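Local coordinates for protein neurotrypsin (Mus musculus, PDB 6H8M) that is a secreted multidomain serine protease with a role in neuronal plasticity, represented here by its third scavenger receptor cysteine-rich domain, at residues Ile30-Cys44 against Asn94-Asp106. Sequence-based numbering, arbitrary orientation.
Sequences ICDDGWTDKHAAVIC and NCRHSEDAGVICD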
loop_
_atom_site.group_PDB
_atom_site.type_symbol
_atom_site.label_atom_id
_atom_site.label_comp_id
_atom_site.label_asym_id
_atom_site.label_seq_id
_atom_site.Cartn_x
_atom_site.Cartn_y
_atom_site.Cartn_z
ATOM N N ILE A 30 -0.981 5.566 -1.608
ATOM C CA ILE A 30 -0.702 5.539 -0.194
ATOM C C ILE A 30 0.736 5.996 0.032
ATOM O O ILE A 30 1.685 5.505 -0.612
ATOM C CB ILE A 30 -0.884 4.116 0.341
ATOM C CG1 ILE A 30 -2.271 3.580 0.034
ATOM C CG2 ILE A 30 -0.535 4.032 1.809
ATOM C CD1 ILE A 30 -2.500 2.199 0.655
ATOM N N CYS A 31 0.932 6.939 0.947
ATOM C CA CYS A 31 2.264 7.446 1.324
ATOM C C CYS A 31 3.074 6.351 2.061
ATOM O O CYS A 31 2.535 5.632 2.873
ATOM C CB CYS A 31 2.138 8.672 2.217
ATOM S SG CYS A 31 3.733 9.448 2.553
ATOM N N ASP A 32 4.389 6.303 1.827
ATOM C CA ASP A 32 5.233 5.245 2.386
ATOM C C ASP A 32 5.706 5.569 3.799
ATOM O O ASP A 32 6.493 4.808 4.335
ATOM C CB ASP A 32 6.417 4.928 1.463
ATOM C CG ASP A 32 7.455 6.054 1.402
ATOM O OD1 ASP A 32 7.241 7.099 2.061
ATOM O OD2 ASP A 32 8.426 5.925 0.646
ATOM N N ASP A 33 5.282 6.713 4.396
ATOM C CA ASP A 33 5.726 7.094 5.709
ATOM C C ASP A 33 5.217 6.013 6.672
ATOM O O ASP A 33 3.987 5.762 6.778
ATOM C CB ASP A 33 5.157 8.465 6.085
ATOM C CG ASP A 33 5.933 8.995 7.277
ATOM O OD1 ASP A 33 7.176 9.125 7.158
ATOM O OD2 ASP A 33 5.326 9.080 8.327
ATOM N N GLY A 34 6.142 5.349 7.336
ATOM C CA GLY A 34 5.753 4.279 8.249
ATOM C C GLY A 34 5.357 2.970 7.551
ATOM O O GLY A 34 4.835 2.105 8.231
ATOM N N TRP A 35 5.545 2.834 6.219
ATOM C CA TRP A 35 5.106 1.671 5.485
ATOM C C TRP A 35 6.182 0.571 5.620
ATOM O O TRP A 35 7.342 0.841 5.361
ATOM C CB TRP A 35 4.842 2.037 3.998
ATOM C CG TRP A 35 4.249 0.967 3.130
ATOM C CD1 TRP A 35 4.930 0.182 2.225
ATOM C CD2 TRP A 35 2.843 0.670 2.924
ATOM N NE1 TRP A 35 4.033 -0.626 1.586
ATOM C CE2 TRP A 35 2.765 -0.351 1.977
ATOM C CE3 TRP A 35 1.676 1.147 3.516
ATOM C CZ2 TRP A 35 1.554 -0.885 1.543
ATOM C CZ3 TRP A 35 0.483 0.603 3.116
ATOM C CH2 TRP A 35 0.421 -0.433 2.183
ATOM N N THR A 36 5.774 -0.606 6.087
ATOM C CA THR A 36 6.729 -1.710 6.348
ATOM C C THR A 36 6.158 -3.017 5.805
ATOM O O THR A 36 5.106 -2.986 5.148
ATOM C CB THR A 36 6.983 -1.862 7.853
ATOM O OG1 THR A 36 5.801 -2.398 8.444
ATOM C CG2 THR A 36 7.339 -0.554 8.524
ATOM N N ASP A 37 6.825 -4.129 6.126
ATOM C CA ASP A 37 6.402 -5.493 5.711
ATOM C C ASP A 37 5.023 -5.830 6.302
ATOM O O ASP A 37 4.306 -6.618 5.668
ATOM C CB ASP A 37 7.502 -6.530 5.955
ATOM C CG ASP A 37 8.724 -6.323 5.074
ATOM O OD1 ASP A 37 8.698 -5.401 4.239
ATOM O OD2 ASP A 37 9.691 -7.086 5.232
ATOM N N LYS A 38 4.699 -5.331 7.501
ATOM C CA LYS A 38 3.363 -5.569 8.106
ATOM C C LYS A 38 2.288 -4.988 7.174
ATOM O O LYS A 38 1.303 -5.699 6.929
ATOM C CB LYS A 38 3.307 -4.926 9.495
ATOM C CG LYS A 38 4.339 -5.439 10.489
ATOM C CD LYS A 38 4.188 -4.835 11.870
ATOM C CE LYS A 38 5.046 -5.510 12.919
ATOM N NZ LYS A 38 6.471 -5.121 12.805
ATOM N N HIS A 39 2.480 -3.771 6.645
ATOM C CA HIS A 39 1.535 -3.239 5.686
ATOM C C HIS A 39 1.431 -4.108 4.449
ATOM O O HIS A 39 0.317 -4.361 3.923
ATOM C CB HIS A 39 1.898 -1.783 5.345
ATOM C CG HIS A 39 1.969 -0.909 6.549
ATOM N ND1 HIS A 39 3.070 -0.879 7.387
ATOM C CD2 HIS A 39 1.087 -0.024 7.047
ATOM C CE1 HIS A 39 2.819 -0.098 8.439
ATOM N NE2 HIS A 39 1.615 0.483 8.237
ATOM N N ALA A 40 2.571 -4.546 3.927
ATOM C CA ALA A 40 2.599 -5.368 2.773
ATOM C C ALA A 40 1.866 -6.685 2.997
ATOM O O ALA A 40 1.074 -7.092 2.075
ATOM C CB ALA A 40 4.012 -5.664 2.327
ATOM N N ALA A 41 1.987 -7.254 4.199
ATOM C CA ALA A 41 1.288 -8.512 4.538
ATOM C C ALA A 41 -0.226 -8.291 4.424
ATOM O O ALA A 41 -0.955 -9.158 3.858
ATOM C CB ALA A 41 1.697 -9.051 5.920
ATOM N N VAL A 42 -0.716 -7.136 4.886
ATOM C CA VAL A 42 -2.097 -6.884 4.930
ATOM C C VAL A 42 -2.644 -6.669 3.500
ATOM O O VAL A 42 -3.658 -7.224 3.113
ATOM C CB VAL A 42 -2.449 -5.690 5.829
ATOM C CG1 VAL A 42 -3.924 -5.281 5.678
ATOM C CG2 VAL A 42 -2.130 -5.994 7.284
ATOM N N ILE A 43 -1.942 -5.875 2.708
ATOM C CA ILE A 43 -2.372 -5.699 1.313
ATOM C C ILE A 43 -2.418 -7.027 0.578
ATOM O O ILE A 43 -3.422 -7.334 -0.135
ATOM C CB ILE A 43 -1.402 -4.719 0.621
ATOM C CG1 ILE A 43 -1.468 -3.325 1.234
ATOM C CG2 ILE A 43 -1.676 -4.706 -0.889
ATOM C CD1 ILE A 43 -2.804 -2.664 1.128
ATOM N N CYS A 44 -1.341 -7.804 0.687
ATOM C CA CYS A 44 -1.231 -9.056 0.006
ATOM C C CYS A 44 -2.300 -10.070 0.472
ATOM O O CYS A 44 -2.924 -10.776 -0.368
ATOM C CB CYS A 44 0.180 -9.603 0.161
ATOM S SG CYS A 44 1.390 -8.555 -0.731
ATOM N N ASN A 94 2.614 16.251 4.347
ATOM C CA ASN A 94 3.308 16.864 3.225
ATOM C C ASN A 94 3.725 15.781 2.212
ATOM O O ASN A 94 4.735 15.950 1.602
ATOM C CB ASN A 94 4.502 17.700 3.699
ATOM C CG ASN A 94 4.139 19.145 3.982
ATOM O OD1 ASN A 94 2.998 19.569 3.784
ATOM N ND2 ASN A 94 5.108 19.924 4.432
ATOM N N CYS A 95 2.941 14.709 2.012
ATOM C CA CYS A 95 3.406 13.595 1.158
ATOM C C CYS A 95 3.343 13.965 -0.328
ATOM O O CYS A 95 2.516 14.711 -0.721
ATOM C CB CYS A 95 2.604 12.322 1.432
ATOM S SG CYS A 95 3.143 11.486 2.947
ATOM N N ARG A 96 4.218 13.380 -1.164
ATOM C CA ARG A 96 4.271 13.596 -2.611
ATOM C C ARG A 96 4.272 12.209 -3.256
ATOM O O ARG A 96 4.538 11.215 -2.538
ATOM C CB ARG A 96 5.523 14.365 -3.054
ATOM C CG ARG A 96 5.730 15.740 -2.409
ATOM C CD ARG A 96 6.772 16.636 -3.077
ATOM N NE ARG A 96 6.239 17.102 -4.360
ATOM C CZ ARG A 96 6.488 18.270 -4.961
ATOM N NH1 ARG A 96 7.260 19.187 -4.403
ATOM N NH2 ARG A 96 5.947 18.509 -6.144
ATOM N N HIS A 97 3.980 12.153 -4.559
ATOM C CA HIS A 97 3.895 10.856 -5.259
ATOM C C HIS A 97 5.249 10.136 -5.320
ATOM O O HIS A 97 5.311 8.909 -5.512
ATOM C CB HIS A 97 3.226 11.014 -6.633
ATOM C CG HIS A 97 1.739 11.112 -6.569
ATOM N ND1 HIS A 97 0.956 10.026 -6.188
ATOM C CD2 HIS A 97 0.898 12.142 -6.808
ATOM C CE1 HIS A 97 -0.322 10.408 -6.206
ATOM N NE2 HIS A 97 -0.389 11.684 -6.605
ATOM N N SER A 98 6.331 10.869 -5.136
ATOM C CA SER A 98 7.668 10.284 -5.027
ATOM C C SER A 98 7.796 9.342 -3.817
ATOM O O SER A 98 8.732 8.587 -3.775
ATOM C CB SER A 98 8.687 11.379 -5.023
ATOM O OG SER A 98 8.478 12.256 -3.944
ATOM N N GLU A 99 6.839 9.364 -2.876
ATOM C CA GLU A 99 6.825 8.525 -1.661
ATOM C C GLU A 99 5.728 7.450 -1.723
ATOM O O GLU A 99 5.439 6.779 -0.712
ATOM C CB GLU A 99 6.600 9.425 -0.426
ATOM C CG GLU A 99 7.717 10.442 -0.198
ATOM C CD GLU A 99 7.279 11.606 0.684
ATOM O OE1 GLU A 99 6.554 12.472 0.199
ATOM O OE2 GLU A 99 7.633 11.608 1.870
ATOM N N ASP A 100 5.175 7.202 -2.910
ATOM C CA ASP A 100 4.093 6.220 -3.059
ATOM C C ASP A 100 4.563 4.830 -2.642
ATOM O O ASP A 100 5.695 4.393 -3.000
ATOM C CB ASP A 100 3.548 6.177 -4.482
ATOM C CG ASP A 100 2.621 7.362 -4.810
ATOM O OD1 ASP A 100 2.152 8.068 -3.868
ATOM O OD2 ASP A 100 2.336 7.540 -6.007
ATOM N N ALA A 101 3.705 4.110 -1.913
ATOM C CA ALA A 101 4.027 2.799 -1.361
ATOM C C ALA A 101 3.691 1.693 -2.362
ATOM O O ALA A 101 2.741 1.839 -3.160
ATOM C CB ALA A 101 3.183 2.636 -0.094
ATOM N N GLY A 102 4.355 0.569 -2.159
ATOM C CA GLY A 102 4.212 -0.600 -2.991
ATOM C C GLY A 102 4.429 -1.863 -2.217
ATOM O O GLY A 102 4.870 -1.793 -1.064
ATOM N N VAL A 103 4.265 -3.034 -2.870
ATOM C CA VAL A 103 4.412 -4.316 -2.271
ATOM C C VAL A 103 4.953 -5.325 -3.301
ATOM O O VAL A 103 4.723 -5.115 -4.493
ATOM C CB VAL A 103 3.092 -4.860 -1.708
ATOM C CG1 VAL A 103 2.484 -3.878 -0.703
ATOM C CG2 VAL A 103 2.089 -5.173 -2.786
ATOM N N ILE A 104 5.520 -6.421 -2.779
ATOM C CA ILE A 104 5.667 -7.675 -3.440
ATOM C C ILE A 104 4.994 -8.758 -2.629
ATOM O O ILE A 104 5.411 -9.010 -1.524
ATOM C CB ILE A 104 7.136 -8.019 -3.662
ATOM C CG1 ILE A 104 7.826 -6.942 -4.472
ATOM C CG2 ILE A 104 7.248 -9.395 -4.351
ATOM C CD1 ILE A 104 9.286 -7.119 -4.491
ATOM N N CYS A 105 3.974 -9.414 -3.197
ATOM C CA CYS A 105 3.301 -10.518 -2.554
ATOM C C CYS A 105 3.909 -11.862 -2.987
ATOM O O CYS A 105 4.431 -11.981 -4.066
ATOM C CB CYS A 105 1.824 -10.531 -2.904
ATOM S SG CYS A 105 0.949 -8.955 -2.678
ATOM N N ASP A 106 3.867 -12.842 -2.063
ATOM C CA ASP A 106 4.410 -14.170 -2.302
ATOM C C ASP A 106 5.882 -14.039 -2.716
ATOM O O ASP A 106 6.350 -14.624 -3.704
ATOM C CB ASP A 106 3.568 -14.958 -3.303
ATOM C CG ASP A 106 2.252 -15.475 -2.729
ATOM O OD1 ASP A 106 1.905 -15.110 -1.548
ATOM O OD2 ASP A 106 1.558 -16.146 -3.485
HETATM O O HOH W 1 0.794 3.910 -3.328
#
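Cys31 is disulfide-bonded to Cys95, and Cys44 of helix 37-46 to Cys105 of strand 102-105, with chi3 -71° and -81°. The backbones meet in a single bridge, Cys31 with Asp100. Ala101 N donates to Ile30 O at 2.8 Å, and a weak bond runs from Asp32 N to Glu99 O. A water also joins the segments, accepting from Ile30 N and donating to Ala101 O. The Asp32 side chain crosses that of Glu99 at about a right angle, OD1 3.5 Å from Glu99 CB and OD2 hydrogen-bonded to Met58 N.

Trp35 fills the middle. Its CG is anti to the backbone N (chi1 -174°), bringing the indole against Ala101 and Gly102. Ala101 CB sits 3.5 Å from the centroid of the five-membered ring, a CH-pi contact over one face. His39 CB packs on the opposite face. Trp35 NE1 donates to Gly102 O at 3.0 Å, from above the carbonyl plane. A leucine here would probably leave Gly102 O without this donor and Ala101 without its aromatic face.

Val103 CG1 lies at the indole edge and touches Ala40 CB at 3.8 Å. Its CG2 packs on Cys44 SG. This disulfide-braced packing of helix against C-terminal strand is characteristic of the SRCR fold.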